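PDB 2CVI: 75aa long hypothetical regulatory protein AsnC from Pyrococcus horikoshii, which is of unknown function but, as a stand-alone Lrp/AsnC-type ligand-binding domain, pairs with a second copy of itself and probably binds a small effector molecule. Local coordinates for residues L7-A12 with E37-V42. Numbering follows the deposited sequence.
Sequences LMVTAA and EYDLIV
Leu7 lays its CB over the centre of the Tyr38 ring, a CH-pi contact with CB 3.5 Å from the centroid and only 10° off the ring normal. Beyond it Leu7 CD1 lies unusually close to Ile41, 3.3 Å from CG1, the two side chains running side by side from a non-hydrogen-bonded antiparallel pair. On the other face of the sheet the extended Met8 chain lies beside Leu40, which packs on helix 15-23, and brings its CE to 3.6 Å from Val42 CG2. The backbones meet at a classic beta bulge: Asp39 and Leu40 both stand opposite Met8, whose carbonyl oxygen accepts two bonds, the first from Asp39 N at 2.8 Å, the second a longer one from Leu40 N, tilted out of the carbonyl plane. Strands 2-10 and 40-46 are the two central strands of the four-stranded sheet in this ferredoxin-like fold of the dimeric alpha-beta barrel family, and the bulge marks the entry into 40-46. Tyr38 also packs on Met72 of the second subunit; an alanine here would probably leave Leu7 CB without its aromatic cover and open a gap at the dimer interface. Packing thins toward the partly exposed end, where Val9 CG2 comes no nearer to Tyr38 CD1 than 4.0 Å and polar contact takes over. There a side-chain bond continues the pairing past the bulge: Asp39 OD2 takes the Thr10 N-H on its anti side, somewhat out of the carboxylate plane, at 2.9 Å and nearly straight at 166°, while exposed Glu37 has its OE1 hydrogen-bonded to Ser70 OG of the second subunit.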
loop_
_atom_site.group_PDB
_atom_site.type_symbol
_atom_site.label_atom_id
_atom_site.label_comp_id
_atom_site.label_asym_id
_atom_site.label_seq_id
_atom_site.Cartn_x
_atom_site.Cartn_y
_atom_site.Cartn_z
ATOM N N LEU A 7 0.226 -7.312 1.199
ATOM C CA LEU A 7 0.039 -6.836 2.574
ATOM C C LEU A 7 0.306 -8.029 3.466
ATOM O O LEU A 7 -0.259 -9.098 3.240
ATOM C CB LEU A 7 -1.392 -6.298 2.775
ATOM C CG LEU A 7 -1.886 -4.992 2.115
ATOM C CD1 LEU A 7 -1.228 -3.799 2.748
ATOM C CD2 LEU A 7 -1.719 -5.025 0.605
ATOM N N MET A 8 1.155 -7.855 4.474
ATOM C CA MET A 8 1.578 -8.961 5.315
ATOM C C MET A 8 1.372 -8.801 6.798
ATOM O O MET A 8 1.516 -7.700 7.342
ATOM C CB MET A 8 3.069 -9.225 5.104
ATOM C CG MET A 8 3.498 -9.314 3.607
ATOM S SD MET A 8 5.258 -9.709 3.538
ATOM C CE MET A 8 5.476 -9.895 1.709
ATOM N N VAL A 9 1.042 -9.929 7.445
ATOM C CA VAL A 9 0.919 -10.024 8.910
ATOM C C VAL A 9 2.183 -10.779 9.285
ATOM O O VAL A 9 2.523 -11.805 8.701
ATOM C CB VAL A 9 -0.314 -10.830 9.344
ATOM C CG1 VAL A 9 -0.273 -11.052 10.873
ATOM C CG2 VAL A 9 -1.563 -10.136 8.926
ATOM N N THR A 10 2.957 -10.264 10.223
ATOM C CA THR A 10 4.164 -10.956 10.609
ATOM C C THR A 10 4.202 -11.149 12.113
ATOM O O THR A 10 3.495 -10.458 12.845
ATOM C CB THR A 10 5.441 -10.169 10.234
ATOM O OG1 THR A 10 5.509 -8.974 11.018
ATOM C CG2 THR A 10 5.452 -9.762 8.778
ATOM N N ALA A 11 5.016 -12.095 12.544
ATOM C CA ALA A 11 5.235 -12.315 13.974
ATOM C C ALA A 11 5.899 -11.018 14.472
ATOM O O ALA A 11 6.674 -10.388 13.760
ATOM C CB ALA A 11 6.186 -13.478 14.158
ATOM N N ALA A 12 5.612 -10.629 15.709
ATOM C CA ALA A 12 6.188 -9.369 16.215
ATOM C C ALA A 12 7.721 -9.410 16.376
ATOM O O ALA A 12 8.272 -10.424 16.773
ATOM C CB ALA A 12 5.485 -8.988 17.554
ATOM N N GLU A 37 -3.905 -2.620 10.036
ATOM C CA GLU A 37 -4.392 -3.993 9.863
ATOM C C GLU A 37 -3.250 -4.954 9.482
ATOM O O GLU A 37 -3.246 -6.148 9.820
ATOM C CB GLU A 37 -5.471 -3.984 8.780
ATOM C CG GLU A 37 -6.038 -5.333 8.446
ATOM C CD GLU A 37 -7.196 -5.240 7.489
ATOM O OE1 GLU A 37 -7.671 -4.115 7.218
ATOM O OE2 GLU A 37 -7.647 -6.302 7.000
ATOM N N TYR A 38 -2.275 -4.443 8.734
ATOM C CA TYR A 38 -1.123 -5.229 8.336
ATOM C C TYR A 38 0.149 -4.623 8.914
ATOM O O TYR A 38 0.165 -3.446 9.320
ATOM C CB TYR A 38 -1.045 -5.275 6.812
ATOM C CG TYR A 38 -2.217 -6.015 6.189
ATOM C CD1 TYR A 38 -2.210 -7.408 6.091
ATOM C CD2 TYR A 38 -3.329 -5.320 5.736
ATOM C CE1 TYR A 38 -3.309 -8.106 5.554
ATOM C CE2 TYR A 38 -4.437 -6.005 5.191
ATOM C CZ TYR A 38 -4.405 -7.382 5.108
ATOM O OH TYR A 38 -5.474 -8.038 4.551
ATOM N N ASP A 39 1.200 -5.434 8.966
ATOM C CA ASP A 39 2.503 -5.051 9.498
ATOM C C ASP A 39 3.528 -4.619 8.492
ATOM O O ASP A 39 4.478 -3.893 8.827
ATOM C CB ASP A 39 3.093 -6.232 10.285
ATOM C CG ASP A 39 2.181 -6.682 11.403
ATOM O OD1 ASP A 39 1.894 -5.845 12.295
ATOM O OD2 ASP A 39 1.770 -7.857 11.403
ATOM N N LEU A 40 3.389 -5.149 7.278
ATOM C CA LEU A 40 4.349 -4.842 6.230
ATOM C C LEU A 40 3.634 -4.747 4.902
ATOM O O LEU A 40 2.691 -5.485 4.651
ATOM C CB LEU A 40 5.428 -5.959 6.160
ATOM C CG LEU A 40 6.674 -5.880 5.264
ATOM C CD1 LEU A 40 7.461 -4.606 5.569
ATOM C CD2 LEU A 40 7.548 -7.125 5.499
ATOM N N ILE A 41 4.053 -3.799 4.065
ATOM C CA ILE A 41 3.491 -3.665 2.721
ATOM C C ILE A 41 4.671 -3.714 1.761
ATOM O O ILE A 41 5.649 -2.995 1.924
ATOM C CB ILE A 41 2.795 -2.349 2.492
ATOM C CG1 ILE A 41 1.566 -2.256 3.364
ATOM C CG2 ILE A 41 2.365 -2.255 0.967
ATOM C CD1 ILE A 41 0.824 -0.970 3.173
ATOM N N VAL A 42 4.565 -4.557 0.747
ATOM C CA VAL A 42 5.644 -4.707 -0.212
ATOM C C VAL A 42 5.103 -4.540 -1.630
ATOM O O VAL A 42 4.000 -5.010 -1.949
ATOM C CB VAL A 42 6.309 -6.087 -0.032
ATOM C CG1 VAL A 42 6.542 -6.331 1.484
ATOM C CG2 VAL A 42 5.477 -7.191 -0.637
#